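Local atomic coordinates of obscurin (Homo sapiens, PDB entry 2YZ8), a protein that probably serves as a giant scaffolding and signalling protein of muscle, built in large part from immunoglobulin-like domains such as this I-set module. Residues V20-A25 / L91-L96; R29-S34 / E59-E64; K53-Q58 / V66-R71. All coordinates share one frame; numbering follows the deposited sequence.

Interaction 1 (V20-A25 / L91-L96); sequences VLEGGA and LTVTAL
The carbonyl oxygen of T94 accepts E22 N at 2.8 Å and has a weaker CA-H...O contact from the same segment 20-25, CA of L21 lying 3.5 Å from T94 O. One step back, V20 O is held in a similar way, accepting T94 N at 2.9 Å with the CA-H of V93 close by. A third bond, V20 N to T92 O, is nearly straight, with an N-H...O angle of 166°. This is the parallel ladder of an I-set immunoglobulin domain, in which the edge strand 18-21 pairs with the last strand, 85-94.

V20 and V93 occupy one face. With CG1 of V20 anti to the backbone N (chi1 -179°), CG2 lies beside that nitrogen, and this branch meets CD1 of the buried L91 at 4.0 Å. L70 also packs against V20 and L91 here. L21 and T94 project from the other face, where CG of L21 sits 4.0 Å from CD2 of L96, the two leucine side chains crossing at about a right angle. E22 begins the departure from the sheet: its CB rests 3.4 Å from T94 O, while CD1 of L96 presses on its carbonyl oxygen at 3.2 Å. In the type II turn from L21 to G24, G23 has a positive phi (91°), and a CB there would collide with the carbonyl oxygen of E22.

Since the polar links between the two segments are all main-chain bonds, the pairing itself demands little of the side chains, which add apolar contacts above and below it.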
# COMPACT_ATOMS: atom_id res chain seq x y z
N VAL A 20 -5.76 8.33 -8.25
CA VAL A 20 -5.10 9.55 -7.77
C VAL A 20 -4.49 10.31 -8.94
O VAL A 20 -4.05 9.70 -9.91
CB VAL A 20 -3.99 9.22 -6.73
CG1 VAL A 20 -3.32 10.49 -6.21
CG2 VAL A 20 -4.55 8.42 -5.56
N LEU A 21 -4.47 11.64 -8.84
CA LEU A 21 -3.81 12.50 -9.84
C LEU A 21 -2.30 12.29 -9.85
O LEU A 21 -1.69 12.01 -8.82
CB LEU A 21 -4.11 13.98 -9.58
CG LEU A 21 -5.42 14.66 -10.03
CD1 LEU A 21 -5.79 14.32 -11.48
CD2 LEU A 21 -6.58 14.35 -9.09
N GLU A 22 -1.71 12.43 -11.04
CA GLU A 22 -0.26 12.45 -11.23
C GLU A 22 0.37 13.56 -10.37
O GLU A 22 -0.22 14.62 -10.19
CB GLU A 22 0.04 12.71 -12.71
CG GLU A 22 1.47 12.44 -13.14
CD GLU A 22 1.75 12.86 -14.58
OE1 GLU A 22 0.87 13.47 -15.23
OE2 GLU A 22 2.86 12.57 -15.07
N GLY A 23 1.57 13.29 -9.85
CA GLY A 23 2.33 14.29 -9.11
C GLY A 23 2.10 14.36 -7.61
O GLY A 23 2.92 14.93 -6.88
N GLY A 24 1.00 13.77 -7.14
CA GLY A 24 0.64 13.83 -5.73
C GLY A 24 1.35 12.80 -4.88
O GLY A 24 2.51 12.47 -5.10
N ALA A 25 0.63 12.31 -3.87
CA ALA A 25 1.07 11.18 -3.07
C ALA A 25 -0.12 10.25 -2.92
O ALA A 25 -1.24 10.69 -2.67
CB ALA A 25 1.58 11.63 -1.71
N LEU A 91 -3.79 0.72 -7.93
CA LEU A 91 -3.66 2.16 -7.95
C LEU A 91 -3.74 2.63 -9.40
O LEU A 91 -2.96 2.19 -10.24
CB LEU A 91 -2.32 2.57 -7.33
CG LEU A 91 -1.81 4.01 -7.44
CD1 LEU A 91 -2.80 5.03 -6.89
CD2 LEU A 91 -0.47 4.12 -6.72
N THR A 92 -4.69 3.51 -9.68
CA THR A 92 -4.82 4.12 -11.01
C THR A 92 -4.32 5.55 -10.93
O THR A 92 -4.69 6.30 -10.01
CB THR A 92 -6.29 4.06 -11.52
OG1 THR A 92 -6.69 2.69 -11.65
CG2 THR A 92 -6.46 4.74 -12.89
N VAL A 93 -3.45 5.93 -11.86
CA VAL A 93 -2.91 7.29 -11.90
C VAL A 93 -3.51 8.04 -13.08
O VAL A 93 -3.50 7.55 -14.22
CB VAL A 93 -1.36 7.29 -11.93
CG1 VAL A 93 -0.81 8.71 -12.10
CG2 VAL A 93 -0.82 6.65 -10.65
N THR A 94 -4.07 9.22 -12.80
CA THR A 94 -4.72 10.05 -13.81
C THR A 94 -3.81 11.22 -14.16
O THR A 94 -3.26 11.88 -13.27
CB THR A 94 -6.08 10.56 -13.30
OG1 THR A 94 -6.93 9.44 -13.00
CG2 THR A 94 -6.78 11.45 -14.33
N ALA A 95 -3.65 11.48 -15.46
CA ALA A 95 -2.78 12.55 -15.93
C ALA A 95 -3.30 13.92 -15.49
O ALA A 95 -4.51 14.15 -15.48
CB ALA A 95 -2.63 12.50 -17.43
N LEU A 96 -2.38 14.81 -15.12
CA LEU A 96 -2.72 16.17 -14.72
C LEU A 96 -2.94 17.08 -15.93
O LEU A 96 -2.13 17.06 -16.86
CB LEU A 96 -1.63 16.78 -13.83
CG LEU A 96 -1.74 16.74 -12.30
CD1 LEU A 96 -0.55 17.47 -11.70
CD2 LEU A 96 -3.04 17.36 -11.80

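Interaction 2 (R29-S34 / E59-E64); sequences RCVLSS and EGAMLE
Strands 29-32 and 62-64 run antiparallel as neighbours in the four-stranded sheet of an immunoglobulin sandwich, their directions 149° apart. C30 and L63 form a hydrogen-bonded pair, with L63 N reaching C30 O at 2.8 Å and C30 N returning to L63 O. R29 with E64 and V31 with M62 are the flanking non-hydrogen-bonded pairs. Beyond them L32 N donates at 2.9 Å to the carbonyl O of A61, the third residue of a type II' turn. That turn, from E59 to M62, has G60 at a positive phi and is closed by main-chain bonds between E59 and M62.

The C30 and L63 side chains share the face turned into the sandwich. SG of C30 takes the crowded position between backbone N and carbonyl carbon (chi1 61°) and lies 3.9 Å from CB of L63. Both residues also touch C80 and W41 of the other sheet, as expected of the canonical cysteines and tryptophan of the immunoglobulin core. L32 extends this apolar patch: its CG is 3.7 Å from CD1 of L63, and F11 of the adjoining strand touches both leucines.

On the other face CG2 of V31 meets the selenium of M62, a selenomethionine, at 4.3 Å. R29 and E64 share this face, their CG atoms close, yet OE2 of E64 stays 4.4 Å from NE of R29 and well out of the guanidinium plane, at most a charge attraction and probably weak. At the turn the methyl CB of A61 points toward the partner strand and sits 3.4 Å from L32 O.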
# COMPACT_ATOMS: atom_id res chain seq x y z
N ARG A 29 -4.15 2.20 2.39
CA ARG A 29 -4.44 1.87 3.78
C ARG A 29 -5.17 0.54 3.93
O ARG A 29 -6.09 0.24 3.17
CB ARG A 29 -5.30 2.97 4.42
CG ARG A 29 -4.62 4.31 4.58
CD ARG A 29 -5.58 5.29 5.24
NE ARG A 29 -4.94 6.56 5.59
CZ ARG A 29 -4.96 7.65 4.83
NH1 ARG A 29 -4.35 8.75 5.24
NH2 ARG A 29 -5.58 7.64 3.65
N CYS A 30 -4.75 -0.25 4.92
CA CYS A 30 -5.48 -1.44 5.33
C CYS A 30 -5.38 -1.63 6.84
O CYS A 30 -4.66 -0.90 7.52
CB CYS A 30 -5.03 -2.69 4.56
SG CYS A 30 -3.29 -3.14 4.77
N VAL A 31 -6.12 -2.61 7.37
CA VAL A 31 -6.21 -2.80 8.82
C VAL A 31 -6.09 -4.27 9.21
O VAL A 31 -6.72 -5.14 8.59
CB VAL A 31 -7.54 -2.23 9.38
CG1 VAL A 31 -7.60 -2.37 10.89
CG2 VAL A 31 -7.73 -0.77 8.99
N LEU A 32 -5.28 -4.54 10.23
CA LEU A 32 -5.12 -5.89 10.79
C LEU A 32 -6.11 -6.14 11.92
O LEU A 32 -6.66 -5.19 12.49
CB LEU A 32 -3.69 -6.06 11.34
CG LEU A 32 -2.50 -5.99 10.39
CD1 LEU A 32 -1.21 -5.68 11.18
CD2 LEU A 32 -2.35 -7.27 9.57
N SER A 33 -6.32 -7.41 12.26
CA SER A 33 -7.23 -7.81 13.35
C SER A 33 -6.63 -7.62 14.74
O SER A 33 -7.34 -7.68 15.75
CB SER A 33 -7.70 -9.25 13.16
OG SER A 33 -6.60 -10.14 13.06
N SER A 34 -5.31 -7.42 14.79
CA SER A 34 -4.64 -7.00 16.01
C SER A 34 -3.33 -6.29 15.67
O SER A 34 -2.89 -6.31 14.52
CB SER A 34 -4.42 -8.18 16.98
OG SER A 34 -3.67 -9.21 16.38
N GLU A 59 0.25 2.48 12.52
CA GLU A 59 -0.39 3.11 13.66
C GLU A 59 -1.32 2.10 14.32
O GLU A 59 -2.52 2.07 14.03
CB GLU A 59 -1.13 4.38 13.24
CG GLU A 59 -1.63 5.24 14.39
N GLY A 60 -0.76 1.28 15.21
CA GLY A 60 -1.49 0.19 15.86
C GLY A 60 -1.78 -0.90 14.85
O GLY A 60 -0.86 -1.50 14.29
N ALA A 61 -3.06 -1.14 14.61
CA ALA A 61 -3.49 -2.11 13.60
C ALA A 61 -3.66 -1.48 12.21
O ALA A 61 -3.82 -2.21 11.21
CB ALA A 61 -4.77 -2.79 14.04
N MSE A 62 -3.62 -0.16 12.14
CA MSE A 62 -3.72 0.56 10.86
C MSE A 62 -2.38 0.53 10.13
O MSE A 62 -1.33 0.91 10.68
CB MSE A 62 -4.16 2.02 11.06
CG MSE A 62 -5.08 2.30 12.25
SE MSE A 62 -7.01 2.25 11.94
CE MSE A 62 -7.57 3.11 13.58
N LEU A 63 -2.43 0.11 8.87
CA LEU A 63 -1.25 0.03 8.02
C LEU A 63 -1.38 1.00 6.85
O LEU A 63 -2.46 1.18 6.30
CB LEU A 63 -1.07 -1.39 7.48
CG LEU A 63 -0.82 -2.50 8.51
CD1 LEU A 63 -0.96 -3.85 7.83
CD2 LEU A 63 0.55 -2.35 9.16
N GLU A 64 -0.27 1.62 6.48
CA GLU A 64 -0.28 2.69 5.50
C GLU A 64 0.97 2.63 4.62
O GLU A 64 2.09 2.51 5.13
CB GLU A 64 -0.37 4.02 6.24
CG GLU A 64 -0.43 5.26 5.38
CD GLU A 64 -0.45 6.54 6.20
OE1 GLU A 64 0.01 7.58 5.69
OE2 GLU A 64 -0.93 6.51 7.35

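Interaction 3 (K53-Q58 / V66-R71); sequences KYSLRQ and VVRNLR
K53, just before strand 54-59, reaches the carbonyls of R68 and N69. Its CB points away from segment 66-71, and CG, anti to the backbone N (chi1 -169°), lies 3.7 Å above the Y54 ring, over its centre. A bend at chi2 (73°) places CD 3.8 Å from R68 O. CE comes to 3.2 Å from the same oxygen, with CG1 of V67 a further neighbour, and NZ donates to R68 O at 2.8 Å, in the plane of that carbonyl. N69 O is equally near NZ. The like-charged NE of R71 stands 3.4 Å from NZ, a repulsion probably offset by D74, which forms salt bridges to both side chains. An alanine here would probably leave R68 O without its ammonium donor, D74 with one cation fewer and the Y54 ring face less covered.

Farther along, CB of S55 lies over one face of the R68 guanidinium, 3.4 Å from its plane and offset toward the rim, and a water links its NH2 to Y54 O. CG2 of V66 lies over one face of the R57 guanidinium, toward the rim, and NE of R57 donates in plane to S55 OG at 3.0 Å. S55 and V66 exchange two backbone bonds. The contact closes the antiparallel hairpin 54-59/62-67, with 54-59 an outermost strand of its sheet and A26 of strand 26-32 touching V67 on the other flank.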
# COMPACT_ATOMS: atom_id res chain seq x y z
N LYS A 53 10.91 6.91 -2.31
CA LYS A 53 9.70 6.61 -3.07
C LYS A 53 8.55 6.11 -2.19
O LYS A 53 7.42 6.58 -2.31
CB LYS A 53 9.99 5.57 -4.16
CG LYS A 53 8.85 5.40 -5.15
CD LYS A 53 8.78 6.60 -6.08
CE LYS A 53 7.48 6.65 -6.83
NZ LYS A 53 7.35 7.92 -7.58
N TYR A 54 8.85 5.15 -1.32
CA TYR A 54 7.84 4.52 -0.49
C TYR A 54 8.09 4.80 0.98
O TYR A 54 9.22 4.69 1.46
CB TYR A 54 7.82 3.00 -0.71
CG TYR A 54 7.77 2.60 -2.17
CD1 TYR A 54 6.58 2.66 -2.89
CD2 TYR A 54 8.91 2.13 -2.81
CE1 TYR A 54 6.53 2.28 -4.23
CE2 TYR A 54 8.88 1.76 -4.15
CZ TYR A 54 7.69 1.83 -4.85
OH TYR A 54 7.67 1.45 -6.16
N SER A 55 7.03 5.16 1.68
CA SER A 55 7.08 5.29 3.13
C SER A 55 6.11 4.26 3.72
O SER A 55 4.92 4.25 3.38
CB SER A 55 6.71 6.71 3.56
OG SER A 55 6.82 6.87 4.96
N LEU A 56 6.64 3.38 4.56
CA LEU A 56 5.85 2.31 5.18
C LEU A 56 5.56 2.69 6.62
O LEU A 56 6.48 2.81 7.42
CB LEU A 56 6.59 0.97 5.13
CG LEU A 56 6.70 0.20 3.81
CD1 LEU A 56 7.59 0.92 2.80
CD2 LEU A 56 7.22 -1.19 4.09
N ARG A 57 4.29 2.89 6.93
CA ARG A 57 3.89 3.43 8.23
C ARG A 57 2.93 2.50 8.96
O ARG A 57 2.16 1.78 8.34
CB ARG A 57 3.28 4.82 8.06
CG ARG A 57 4.18 5.78 7.31
CD ARG A 57 3.53 7.13 7.07
NE ARG A 57 4.39 7.96 6.23
CZ ARG A 57 4.18 9.25 5.97
NH1 ARG A 57 3.14 9.88 6.49
NH2 ARG A 57 5.03 9.91 5.19
N GLN A 58 2.99 2.52 10.29
CA GLN A 58 2.05 1.73 11.08
C GLN A 58 1.55 2.56 12.27
O GLN A 58 2.33 3.29 12.89
CB GLN A 58 2.69 0.41 11.55
CG GLN A 58 1.71 -0.52 12.31
CD GLN A 58 2.14 -1.98 12.31
OE1 GLN A 58 3.12 -2.35 11.67
NE2 GLN A 58 1.38 -2.82 13.01
N VAL A 66 2.73 5.00 1.69
CA VAL A 66 2.74 6.27 0.98
C VAL A 66 3.64 6.13 -0.24
O VAL A 66 4.81 5.76 -0.12
CB VAL A 66 3.18 7.44 1.90
CG1 VAL A 66 3.04 8.77 1.17
CG2 VAL A 66 2.34 7.46 3.17
N VAL A 67 3.07 6.39 -1.41
CA VAL A 67 3.81 6.39 -2.66
C VAL A 67 3.96 7.85 -3.06
O VAL A 67 3.00 8.48 -3.48
CB VAL A 67 3.05 5.62 -3.77
CG1 VAL A 67 3.94 5.44 -5.00
CG2 VAL A 67 2.56 4.27 -3.26
N ARG A 68 5.17 8.38 -2.90
CA ARG A 68 5.42 9.80 -3.15
C ARG A 68 5.77 10.06 -4.61
O ARG A 68 6.11 9.13 -5.35
CB ARG A 68 6.51 10.31 -2.21
CG ARG A 68 6.04 10.44 -0.76
CD ARG A 68 7.18 10.71 0.20
NE ARG A 68 7.92 9.49 0.51
CZ ARG A 68 8.59 9.29 1.64
NH1 ARG A 68 8.61 10.21 2.59
NH2 ARG A 68 9.23 8.15 1.82
N ASN A 69 5.67 11.32 -5.02
CA ASN A 69 5.94 11.75 -6.41
C ASN A 69 5.30 10.82 -7.46
O ASN A 69 6.00 10.25 -8.31
CB ASN A 69 7.45 11.91 -6.65
CG ASN A 69 8.08 12.98 -5.78
OD1 ASN A 69 7.95 12.97 -4.55
ND2 ASN A 69 8.79 13.91 -6.41
N LEU A 70 3.98 10.68 -7.39
CA LEU A 70 3.26 9.77 -8.28
C LEU A 70 3.49 10.06 -9.76
O LEU A 70 3.29 11.18 -10.23
CB LEU A 70 1.76 9.77 -7.99
CG LEU A 70 1.21 8.72 -7.02
CD1 LEU A 70 -0.30 8.83 -7.02
CD2 LEU A 70 1.63 7.31 -7.40
N ARG A 71 3.91 9.01 -10.47
CA ARG A 71 4.07 9.01 -11.91
C ARG A 71 3.13 7.93 -12.45
O ARG A 71 2.73 7.05 -11.68
CB ARG A 71 5.50 8.64 -12.28
CG ARG A 71 6.59 9.54 -11.72
CD ARG A 71 7.93 8.81 -11.75
NE ARG A 71 7.90 7.61 -10.90
CZ ARG A 71 8.73 6.58 -11.01
NH1 ARG A 71 9.68 6.57 -11.95
NH2 ARG A 71 8.61 5.55 -10.19
O HOH W 1 10.43 6.07 4.01

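Interactions 2 and 3 lie in one sheet and share strand 62-67, which pairs with 26-32 in the first and with 54-59 in the second; their centres are about 16 Å apart, and R57 N, 2.9 Å from E64 O, continues the ladder between them. Interaction 1 belongs to the other sheet and lies on the opposite side of the chain's centre from interaction 2, about 24 Å away centre to centre. It meets interaction 3, about 13 Å off, through the loop carrying L70: G23 N lies 2.7 Å from L70 O, a probable hydrogen bond, and V20 packs on the L70 side chain.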